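Local coordinates for polyhedrin (PDB 5A9C), which forms the crystalline matrix of the occlusion bodies (polyhedra) of an insect cypovirus, which probably shelter embedded virus particles outside the host, at residues 41-46 / 81-86; 59-64 / 167-172; 130-135 / 209-214; 63-68 / 145-150. One frame throughout, in Å; residues are numbered along the deposited sequence.

Interaction 1: 41-46 / 81-86; sequences VVFAQY and GVIVSF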
# COMPACT_ATOMS: atom_id res chain seq x y z
N VAL A 41 6.64 -12.28 -10.53
CA VAL A 41 7.90 -11.58 -10.67
C VAL A 41 7.94 -10.79 -11.96
O VAL A 41 7.60 -11.30 -13.03
CB VAL A 41 9.09 -12.55 -10.63
CG1 VAL A 41 10.40 -11.77 -10.66
CG2 VAL A 41 9.02 -13.44 -9.39
N VAL A 42 8.35 -9.53 -11.86
CA VAL A 42 8.56 -8.69 -13.02
C VAL A 42 10.06 -8.52 -13.24
O VAL A 42 10.74 -7.88 -12.43
CB VAL A 42 7.90 -7.30 -12.84
CG1 VAL A 42 8.10 -6.45 -14.09
CG2 VAL A 42 6.42 -7.46 -12.52
N PHE A 43 10.57 -9.11 -14.31
CA PHE A 43 11.99 -9.04 -14.63
C PHE A 43 12.23 -7.92 -15.64
O PHE A 43 11.78 -8.02 -16.78
CB PHE A 43 12.47 -10.34 -15.26
CG PHE A 43 12.43 -11.53 -14.35
CD1 PHE A 43 13.47 -11.77 -13.46
CD2 PHE A 43 11.38 -12.44 -14.41
CE1 PHE A 43 13.44 -12.87 -12.63
CE2 PHE A 43 11.36 -13.54 -13.59
CZ PHE A 43 12.39 -13.76 -12.69
N ALA A 44 12.93 -6.87 -15.23
CA ALA A 44 13.26 -5.78 -16.14
C ALA A 44 14.60 -6.03 -16.82
O ALA A 44 15.60 -6.32 -16.15
CB ALA A 44 13.28 -4.45 -15.39
N GLN A 45 14.62 -5.93 -18.15
CA GLN A 45 15.84 -6.13 -18.92
C GLN A 45 16.41 -4.80 -19.42
O GLN A 45 15.70 -4.00 -20.02
CB GLN A 45 15.57 -7.04 -20.13
CG GLN A 45 16.73 -7.14 -21.10
CD GLN A 45 16.34 -7.73 -22.44
OE1 GLN A 45 15.17 -7.69 -22.82
NE2 GLN A 45 17.31 -8.28 -23.15
N TYR A 46 17.70 -4.58 -19.18
CA TYR A 46 18.35 -3.34 -19.58
C TYR A 46 19.37 -3.60 -20.69
O TYR A 46 19.91 -4.70 -20.80
CB TYR A 46 19.01 -2.66 -18.38
CG TYR A 46 18.04 -2.38 -17.26
CD1 TYR A 46 17.26 -1.23 -17.26
CD2 TYR A 46 17.89 -3.27 -16.21
CE1 TYR A 46 16.37 -0.97 -16.24
CE2 TYR A 46 17.00 -3.02 -15.19
CZ TYR A 46 16.24 -1.87 -15.21
OH TYR A 46 15.35 -1.62 -14.19
N GLY A 81 12.31 -3.81 -21.79
CA GLY A 81 11.07 -4.55 -21.64
C GLY A 81 11.08 -5.32 -20.34
O GLY A 81 12.06 -5.26 -19.59
N VAL A 82 10.00 -6.03 -20.07
CA VAL A 82 9.90 -6.86 -18.87
C VAL A 82 9.40 -8.26 -19.19
O VAL A 82 8.63 -8.46 -20.13
CB VAL A 82 8.96 -6.24 -17.80
CG1 VAL A 82 9.58 -4.98 -17.21
CG2 VAL A 82 7.58 -5.96 -18.38
N ILE A 83 9.85 -9.23 -18.41
CA ILE A 83 9.26 -10.55 -18.42
C ILE A 83 8.42 -10.64 -17.17
O ILE A 83 8.94 -10.51 -16.06
CB ILE A 83 10.32 -11.67 -18.41
CG1 ILE A 83 11.20 -11.61 -19.66
CG2 ILE A 83 9.65 -13.04 -18.30
CD1 ILE A 83 12.27 -10.53 -19.62
N VAL A 84 7.11 -10.82 -17.34
CA VAL A 84 6.23 -10.95 -16.19
C VAL A 84 5.92 -12.42 -15.96
O VAL A 84 5.35 -13.09 -16.82
CB VAL A 84 4.92 -10.14 -16.38
CG1 VAL A 84 4.07 -10.23 -15.12
CG2 VAL A 84 5.24 -8.69 -16.69
N SER A 85 6.31 -12.91 -14.79
CA SER A 85 6.17 -14.32 -14.44
C SER A 85 5.04 -14.51 -13.43
O SER A 85 5.10 -13.98 -12.33
CB SER A 85 7.49 -14.84 -13.87
OG SER A 85 7.37 -16.19 -13.44
N PHE A 86 4.02 -15.27 -13.82
CA PHE A 86 2.87 -15.55 -12.94
C PHE A 86 2.97 -16.98 -12.42
O PHE A 86 3.08 -17.92 -13.21
CB PHE A 86 1.56 -15.43 -13.72
CG PHE A 86 1.23 -14.03 -14.17
CD1 PHE A 86 1.70 -13.54 -15.38
CD2 PHE A 86 0.39 -13.23 -13.41
CE1 PHE A 86 1.38 -12.26 -15.80
CE2 PHE A 86 0.06 -11.95 -13.83
CZ PHE A 86 0.56 -11.46 -15.02

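Interaction 2: 59-64 / 167-172; sequences PDYLKV and AQTLTN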
# COMPACT_ATOMS: atom_id res chain seq x y z
N PRO A 59 -0.77 -14.19 -0.81
CA PRO A 59 -1.71 -15.30 -0.69
C PRO A 59 -3.04 -15.16 -1.45
O PRO A 59 -3.64 -16.19 -1.77
CB PRO A 59 -1.99 -15.36 0.81
CG PRO A 59 -1.86 -13.94 1.25
CD PRO A 59 -0.76 -13.34 0.40
N ASP A 60 -3.48 -13.94 -1.73
CA ASP A 60 -4.83 -13.76 -2.27
C ASP A 60 -4.90 -12.96 -3.57
O ASP A 60 -5.53 -13.40 -4.54
CB ASP A 60 -5.75 -13.14 -1.22
CG ASP A 60 -5.98 -14.05 -0.04
OD1 ASP A 60 -6.46 -15.19 -0.25
OD2 ASP A 60 -5.68 -13.63 1.10
N TYR A 61 -4.28 -11.79 -3.59
CA TYR A 61 -4.30 -10.95 -4.78
C TYR A 61 -3.12 -9.98 -4.79
O TYR A 61 -2.58 -9.62 -3.75
CB TYR A 61 -5.62 -10.18 -4.89
CG TYR A 61 -5.86 -9.23 -3.74
CD1 TYR A 61 -5.40 -7.92 -3.78
CD2 TYR A 61 -6.54 -9.65 -2.60
CE1 TYR A 61 -5.62 -7.05 -2.72
CE2 TYR A 61 -6.76 -8.79 -1.54
CZ TYR A 61 -6.29 -7.50 -1.61
OH TYR A 61 -6.51 -6.64 -0.55
N LEU A 62 -2.75 -9.57 -5.99
CA LEU A 62 -1.65 -8.64 -6.16
C LEU A 62 -2.02 -7.56 -7.17
O LEU A 62 -2.42 -7.86 -8.29
CB LEU A 62 -0.40 -9.38 -6.64
CG LEU A 62 0.80 -8.52 -7.03
CD1 LEU A 62 1.42 -7.84 -5.80
CD2 LEU A 62 1.84 -9.35 -7.76
N LYS A 63 -1.90 -6.31 -6.75
CA LYS A 63 -2.05 -5.16 -7.63
C LYS A 63 -0.73 -4.41 -7.68
O LYS A 63 -0.26 -3.91 -6.66
CB LYS A 63 -3.17 -4.24 -7.14
CG LYS A 63 -4.54 -4.88 -7.09
CD LYS A 63 -5.56 -3.95 -6.46
CE LYS A 63 -5.13 -3.53 -5.07
NZ LYS A 63 -6.12 -2.63 -4.42
N VAL A 64 -0.13 -4.32 -8.86
CA VAL A 64 1.18 -3.69 -8.99
C VAL A 64 1.15 -2.49 -9.93
O VAL A 64 0.55 -2.54 -11.00
CB VAL A 64 2.23 -4.68 -9.53
CG1 VAL A 64 3.56 -3.97 -9.76
CG2 VAL A 64 2.41 -5.83 -8.56
N ALA A 167 -13.60 -10.59 4.09
CA ALA A 167 -12.99 -9.95 5.26
C ALA A 167 -11.63 -10.55 5.57
O ALA A 167 -10.64 -9.83 5.70
CB ALA A 167 -13.91 -10.06 6.46
N GLN A 168 -11.57 -11.87 5.70
CA GLN A 168 -10.32 -12.55 5.99
C GLN A 168 -9.31 -12.34 4.86
O GLN A 168 -8.13 -12.11 5.11
CB GLN A 168 -10.54 -14.05 6.20
CG GLN A 168 -9.25 -14.83 6.46
CD GLN A 168 -9.49 -16.30 6.72
OE1 GLN A 168 -10.49 -16.87 6.28
NE2 GLN A 168 -8.56 -16.94 7.43
N THR A 169 -9.79 -12.40 3.62
CA THR A 169 -8.93 -12.21 2.46
C THR A 169 -8.25 -10.85 2.49
O THR A 169 -7.06 -10.73 2.19
CB THR A 169 -9.74 -12.35 1.15
OG1 THR A 169 -10.18 -13.70 1.00
CG2 THR A 169 -8.89 -11.95 -0.05
N LEU A 170 -9.01 -9.82 2.84
CA LEU A 170 -8.48 -8.46 2.90
C LEU A 170 -7.38 -8.34 3.94
O LEU A 170 -6.32 -7.76 3.68
CB LEU A 170 -9.62 -7.48 3.20
CG LEU A 170 -9.30 -5.99 3.33
CD1 LEU A 170 -8.69 -5.69 4.68
CD2 LEU A 170 -8.38 -5.53 2.20
N THR A 171 -7.62 -8.89 5.13
CA THR A 171 -6.68 -8.78 6.24
C THR A 171 -5.55 -9.80 6.16
O THR A 171 -4.49 -9.62 6.75
CB THR A 171 -7.40 -8.93 7.59
OG1 THR A 171 -8.00 -10.23 7.67
CG2 THR A 171 -8.48 -7.87 7.74
N ASN A 172 -5.79 -10.88 5.42
CA ASN A 172 -4.83 -11.97 5.30
C ASN A 172 -3.79 -11.72 4.21
O ASN A 172 -2.73 -12.34 4.19
CB ASN A 172 -5.57 -13.28 5.03
CG ASN A 172 -4.63 -14.45 4.82
OD1 ASN A 172 -4.20 -14.73 3.70
ND2 ASN A 172 -4.32 -15.15 5.91

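Interaction 3: 130-135 / 209-214; sequences GHLSRA and SSDAYI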
# COMPACT_ATOMS: atom_id res chain seq x y z
N GLY A 130 3.96 -24.39 -17.53
CA GLY A 130 3.62 -25.44 -16.59
C GLY A 130 2.21 -25.24 -16.08
O GLY A 130 1.59 -24.22 -16.36
N HIS A 131 1.68 -26.21 -15.33
CA HIS A 131 0.32 -26.07 -14.83
C HIS A 131 0.23 -24.94 -13.80
O HIS A 131 -0.83 -24.35 -13.61
CB HIS A 131 -0.21 -27.40 -14.27
CG HIS A 131 0.50 -27.88 -13.04
ND1 HIS A 131 0.12 -27.50 -11.77
CD2 HIS A 131 1.55 -28.72 -12.88
CE1 HIS A 131 0.91 -28.07 -10.88
NE2 HIS A 131 1.79 -28.82 -11.53
N LEU A 132 1.36 -24.63 -13.17
CA LEU A 132 1.40 -23.61 -12.13
C LEU A 132 1.84 -22.24 -12.62
O LEU A 132 1.75 -21.26 -11.88
CB LEU A 132 2.34 -24.06 -11.00
CG LEU A 132 1.79 -25.06 -9.98
CD1 LEU A 132 2.92 -25.64 -9.14
CD2 LEU A 132 0.73 -24.41 -9.10
N SER A 133 2.30 -22.15 -13.87
CA SER A 133 3.00 -20.95 -14.29
C SER A 133 2.64 -20.43 -15.68
O SER A 133 2.41 -21.20 -16.61
CB SER A 133 4.52 -21.18 -14.23
OG SER A 133 4.93 -21.50 -12.91
N ARG A 134 2.61 -19.10 -15.81
CA ARG A 134 2.53 -18.43 -17.10
C ARG A 134 3.60 -17.33 -17.15
O ARG A 134 4.02 -16.81 -16.12
CB ARG A 134 1.15 -17.81 -17.32
CG ARG A 134 -0.01 -18.77 -17.20
CD ARG A 134 -0.02 -19.78 -18.33
NE ARG A 134 -1.30 -20.47 -18.42
CZ ARG A 134 -1.61 -21.58 -17.74
NH1 ARG A 134 -0.73 -22.12 -16.91
NH2 ARG A 134 -2.80 -22.13 -17.90
N ALA A 135 4.04 -16.97 -18.36
CA ALA A 135 4.99 -15.88 -18.50
C ALA A 135 4.75 -15.12 -19.80
O ALA A 135 4.32 -15.70 -20.80
CB ALA A 135 6.42 -16.40 -18.44
N SER A 209 10.43 -23.23 -14.38
CA SER A 209 9.03 -23.55 -14.17
C SER A 209 8.77 -23.85 -12.70
O SER A 209 9.68 -24.20 -11.96
CB SER A 209 8.63 -24.76 -15.02
OG SER A 209 7.30 -25.17 -14.77
N SER A 210 7.51 -23.71 -12.29
CA SER A 210 7.11 -24.04 -10.93
C SER A 210 6.82 -25.52 -10.78
O SER A 210 6.83 -26.05 -9.67
CB SER A 210 5.88 -23.23 -10.53
OG SER A 210 6.15 -21.84 -10.58
N ASP A 211 6.57 -26.19 -11.90
CA ASP A 211 6.21 -27.61 -11.90
C ASP A 211 7.35 -28.51 -11.43
O ASP A 211 8.46 -28.47 -11.98
CB ASP A 211 5.77 -28.05 -13.30
CG ASP A 211 4.43 -27.47 -13.70
OD1 ASP A 211 3.98 -26.49 -13.06
OD2 ASP A 211 3.83 -27.99 -14.66
N ALA A 212 7.07 -29.34 -10.43
CA ALA A 212 8.06 -30.29 -9.93
C ALA A 212 7.98 -31.60 -10.70
O ALA A 212 6.90 -32.15 -10.90
CB ALA A 212 7.84 -30.54 -8.43
N TYR A 213 9.15 -32.09 -11.13
CA TYR A 213 9.26 -33.36 -11.84
C TYR A 213 10.09 -34.33 -11.01
O TYR A 213 11.14 -33.96 -10.49
CB TYR A 213 9.95 -33.16 -13.19
CG TYR A 213 9.10 -32.55 -14.29
CD1 TYR A 213 7.89 -31.93 -14.00
CD2 TYR A 213 9.51 -32.59 -15.61
CE1 TYR A 213 7.12 -31.37 -15.00
CE2 TYR A 213 8.75 -32.03 -16.62
CZ TYR A 213 7.55 -31.42 -16.31
OH TYR A 213 6.78 -30.87 -17.30
N ILE A 214 9.64 -35.58 -10.91
CA ILE A 214 10.30 -36.55 -10.04
C ILE A 214 11.71 -36.94 -10.52
O ILE A 214 12.56 -37.32 -9.71
CB ILE A 214 9.44 -37.82 -9.83
CG1 ILE A 214 10.01 -38.68 -8.70
CG2 ILE A 214 9.30 -38.61 -11.13
CD1 ILE A 214 9.12 -39.85 -8.30

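Interaction 4: 63-68 / 145-150; sequences KVFLNW and TVKVLA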
# COMPACT_ATOMS: atom_id res chain seq x y z
N LYS A 63 -1.90 -6.31 -6.75
CA LYS A 63 -2.05 -5.16 -7.63
C LYS A 63 -0.73 -4.41 -7.68
O LYS A 63 -0.26 -3.91 -6.66
CB LYS A 63 -3.17 -4.24 -7.14
CG LYS A 63 -4.54 -4.88 -7.09
CD LYS A 63 -5.56 -3.95 -6.46
CE LYS A 63 -5.13 -3.53 -5.07
NZ LYS A 63 -6.12 -2.63 -4.42
N VAL A 64 -0.13 -4.32 -8.86
CA VAL A 64 1.18 -3.69 -8.99
C VAL A 64 1.15 -2.49 -9.93
O VAL A 64 0.55 -2.54 -11.00
CB VAL A 64 2.23 -4.68 -9.53
CG1 VAL A 64 3.56 -3.97 -9.76
CG2 VAL A 64 2.41 -5.83 -8.56
N PHE A 65 1.79 -1.41 -9.51
CA PHE A 65 2.11 -0.31 -10.40
C PHE A 65 3.57 0.07 -10.20
O PHE A 65 3.95 0.58 -9.15
CB PHE A 65 1.22 0.91 -10.16
CG PHE A 65 1.65 2.14 -10.93
CD1 PHE A 65 1.42 2.24 -12.29
CD2 PHE A 65 2.31 3.19 -10.29
CE1 PHE A 65 1.82 3.36 -13.01
CE2 PHE A 65 2.71 4.31 -11.00
CZ PHE A 65 2.47 4.40 -12.36
N LEU A 66 4.38 -0.19 -11.22
CA LEU A 66 5.78 0.19 -11.19
C LEU A 66 5.94 1.52 -11.91
O LEU A 66 5.68 1.62 -13.11
CB LEU A 66 6.64 -0.89 -11.84
CG LEU A 66 6.60 -2.24 -11.11
CD1 LEU A 66 7.23 -3.35 -11.95
CD2 LEU A 66 7.26 -2.14 -9.74
N ASN A 67 6.34 2.55 -11.17
CA ASN A 67 6.51 3.87 -11.77
C ASN A 67 7.82 3.95 -12.55
O ASN A 67 8.68 3.07 -12.43
CB ASN A 67 6.44 4.97 -10.71
CG ASN A 67 7.56 4.88 -9.69
OD1 ASN A 67 8.73 4.98 -10.03
ND2 ASN A 67 7.20 4.68 -8.43
N TRP A 68 7.97 5.00 -13.34
CA TRP A 68 9.09 5.10 -14.26
C TRP A 68 10.45 5.20 -13.56
O TRP A 68 11.46 4.75 -14.09
CB TRP A 68 8.90 6.27 -15.24
CG TRP A 68 9.02 7.62 -14.61
CD1 TRP A 68 8.02 8.35 -14.03
CD2 TRP A 68 10.21 8.41 -14.50
NE1 TRP A 68 8.52 9.54 -13.57
CE2 TRP A 68 9.86 9.60 -13.84
CE3 TRP A 68 11.54 8.22 -14.90
CZ2 TRP A 68 10.79 10.61 -13.57
CZ3 TRP A 68 12.46 9.22 -14.63
CH2 TRP A 68 12.08 10.40 -13.97
N THR A 145 5.10 2.82 -17.94
CA THR A 145 4.98 2.22 -16.61
C THR A 145 4.33 0.85 -16.75
O THR A 145 3.79 0.52 -17.80
CB THR A 145 4.18 3.10 -15.63
OG1 THR A 145 2.99 3.57 -16.26
CG2 THR A 145 5.02 4.30 -15.19
N VAL A 146 4.38 0.06 -15.69
CA VAL A 146 3.86 -1.30 -15.73
C VAL A 146 2.81 -1.56 -14.66
O VAL A 146 3.00 -1.22 -13.49
CB VAL A 146 4.99 -2.34 -15.60
CG1 VAL A 146 4.41 -3.75 -15.55
CG2 VAL A 146 5.99 -2.20 -16.74
N LYS A 147 1.70 -2.17 -15.07
CA LYS A 147 0.63 -2.55 -14.15
C LYS A 147 0.39 -4.05 -14.26
O LYS A 147 0.31 -4.59 -15.36
CB LYS A 147 -0.66 -1.81 -14.49
CG LYS A 147 -0.63 -0.33 -14.18
CD LYS A 147 -1.79 0.40 -14.84
CE LYS A 147 -3.13 -0.21 -14.48
NZ LYS A 147 -4.23 0.41 -15.28
N VAL A 148 0.30 -4.72 -13.11
CA VAL A 148 0.02 -6.15 -13.10
C VAL A 148 -1.11 -6.47 -12.12
O VAL A 148 -1.17 -5.92 -11.03
CB VAL A 148 1.26 -6.98 -12.71
CG1 VAL A 148 0.95 -8.47 -12.76
CG2 VAL A 148 2.43 -6.65 -13.64
N LEU A 149 -1.99 -7.37 -12.54
CA LEU A 149 -3.04 -7.89 -11.66
C LEU A 149 -3.03 -9.41 -11.67
O LEU A 149 -3.06 -10.04 -12.72
CB LEU A 149 -4.42 -7.39 -12.10
CG LEU A 149 -5.59 -8.06 -11.38
CD1 LEU A 149 -5.58 -7.73 -9.90
CD2 LEU A 149 -6.92 -7.66 -12.00
N ALA A 150 -2.99 -10.00 -10.48
CA ALA A 150 -3.09 -11.45 -10.34
C ALA A 150 -3.96 -11.78 -9.14
O ALA A 150 -3.78 -11.23 -8.06
CB ALA A 150 -1.71 -12.07 -10.20

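Interaction 1: 41-46 / 81-86
Ser-85 N donates to Val-41 O at 2.7 Å, the shortest hydrogen bond between these two strands. It is nearly straight, 173° at the hydrogen. Val-41 N returns a bond to Ser-85 O. Two residues on, Phe-43 N and Ile-83 O, 2.8 Å apart, form the next bond, and Ile-83 N closes that ring on Phe-43 O. Gln-45 N adds a bond to Gly-81 O. The strands run antiparallel at 160°, with Val-41/Ser-85 and Phe-43/Ile-83 as hydrogen-bonded pairs. Val-42/Val-84, between them, and Ala-44/Val-82, beyond Phe-43, are non-hydrogen-bonded pairs.

Phe-43 lies on the same sheet face as Ile-83 and Ser-85. Its CG is anti to the carbonyl carbon (chi1 -66°), beside the backbone N that bonds to Ile-83 O. The ring turns its edge to the partner strand: CD2 is 3.5 Å from Ile-83 O, and CE2 is 4.1 Å from Ser-85 CB. One ring face carries Val-41 CG1 toward the rim. On the other sheet face, Val-42 CG1 meets Val-82 CG1 at 3.8 Å, a diagonal contact. Ala-44 CB touches the same Val-82 methyl at 4.2 Å.

Ser-85 OG bonds to Ala-198 O, and Tyr-199 meets the Phe-43 ring edge-to-face. Both strands are interior to the antiparallel sheet. Strand 51-58 bonds to the far side of 38-45, and strand 133-139 to the far side of 81-87.

Interaction 2: 59-64 / 167-172
This is a buried side-chain contact between Pro-59 to Tyr-61, where the chain enters strand 61-66, and the last turns of helix 165-172. No clear hydrogen bond crosses it. The methyl of Thr-169 is central to it. Thr-169 CG2 lies 3.6 Å from Asp-60 CB and equally near Asp-60 CG. The same methyl sits at the edge of the Tyr-61 ring, near its plane, 4.1 Å from Tyr-61 CE2. Farther out, the Tyr-61 OH meets Leu-170 CD2 at 3.5 Å.

The contact joins an edge strand of the three-stranded antiparallel sheet to a helix that follows the sheet's middle strand in the chain. Polar atoms are held from outside the two segments. Arg-160 makes a salt bridge to Asp-60 OD1, and Thr-169 OG1 lies in bonding reach of the carbonyls of Arg-160 and Gln-165. The side chain of Asn-173 bonds to the backbone at Asp-60 N and Tyr-61 O.

Pro-59 CG comes 3.5 Å from Asn-172 O at the end of the helix. Other subunits close in here: Leu-170 packs on Tyr-61 of the second subunit, and Lys-63 NZ bonds to Leu-170 O of the third.

Interaction 3: 130-135 / 209-214
Asp-211 reaches across to the turn at 130-132 and grips two successive backbone N-H groups with its carboxylate. His-131 N donates to Asp-211 OD2 at 2.9 Å, and Leu-132 N to Asp-211 OD1 at 3.2 Å. Each oxygen uses its syn lone pair, and both bonds measure 155° at the hydrogen. This two-point hold fixes the rotation of the carboxylate. Asp-211 CG, anti to the carbonyl carbon (chi1 -70°), is turned toward the 130-132 turn.

The tight side continues inward. Leu-132 CB lies 3.7 Å from Ser-210 CB. The hydroxyls Ser-133 OG and Ser-210 OG are 2.7 Å apart. Ser-210 N gives only a weak bond to Ser-133 OG. Each hydroxyl has a partner outside the two segments: Asn-87 OD1 for Ser-133 and His-196 O for Ser-210. Gly-130, with no side chain, lets Asp-211 OD2 come within 3.2 Å of Gly-130 CA.

The outer side is more open. His-131 is exposed to solvent and crosses the carboxylate obliquely, with the two planes 36° apart. Asp-211 OD1 sits 3.3 Å above one face of the His-131 ring, toward the rim. Tyr-32 OH bonds to His-131 ND1. Nearby, Arg-111 of the second subunit bonds to Ser-210 O.

Asp-211 N bonds to Ser-209 OG at 3.1 Å, which makes 209-211 an ST turn. That turn presents the aspartate to the loop leading into strand 133-139.

Interaction 4: 63-68 / 145-150
Phe-65 leans from its edge strand over the neighbouring strand 145-150. Its CB leaves the sheet on the face shared with Lys-63, Lys-147 and Leu-149. CG is anti to the backbone N (chi1 172°), and the ring then runs over toward Thr-145. Phe-65 CD1 meets Lys-147 CG at 3.8 Å, and this CG lies at the ring edge, in its plane. Phe-65 CE1 is 3.5 Å from Thr-145 OG1 and equally near Thr-145 CB. Phe-65 CZ, at the tip, touches Thr-145 CG2 at 3.8 Å. Asn-67 N lies above one ring face, toward the rim.

Beneath the ring the backbones pair as antiparallel strands, 172° between their directions. Leu-66 N bonds to Val-146 O at 2.8 Å, and Val-146 N bonds back to Leu-66 O at 3.3 Å. Val-64 and Val-148 form the other hydrogen-bonded pair. Val-64 CB and Val-148 CB are 4.0 Å apart on the opposite face of the sheet. Lys-63 and Leu-149 lie side by side, pointing the same way. Thr-145 CG2 also reaches Trp-68 N, a buried N-H with no partner in the model.

The polar tips find partners elsewhere: Lys-147 NZ bonds to Ala-115 O and makes a salt bridge to Glu-98, while Thr-145 OG1 bonds to Asn-101 O. Strand 145-151 is the middle of this three-stranded sheet, with 61-66 on one side and 96-100 on the other. Val-64 and Leu-66 face strand 51-58, and Val-148 packs on Phe-86 of strand 81-87.

In the fold
Interactions 1 and 3 belong to the six-stranded antiparallel sheet, where strands 81-87 and 133-139 are neighbours. Their centres are about 17 Å apart. Interactions 2 and 4 share Lys-63 and Val-64 of strand 61-66 in the three-stranded sheet, with centres about 16 Å apart. The two sheets meet between interactions 1 and 4, with centres about 11 Å apart, where Val-42 packs on Leu-66. Along the chain, interaction 1 closes before interaction 3 opens, while interactions 2 and 4, starting from the same stretch, cross both. Interactions 3 and 4 lie on opposite sides of the chain's centre. Interactions 2 and 3 touch the second subunit, and 2 and 4 the third, so the fold's outer contacts adjoin the trimer interfaces.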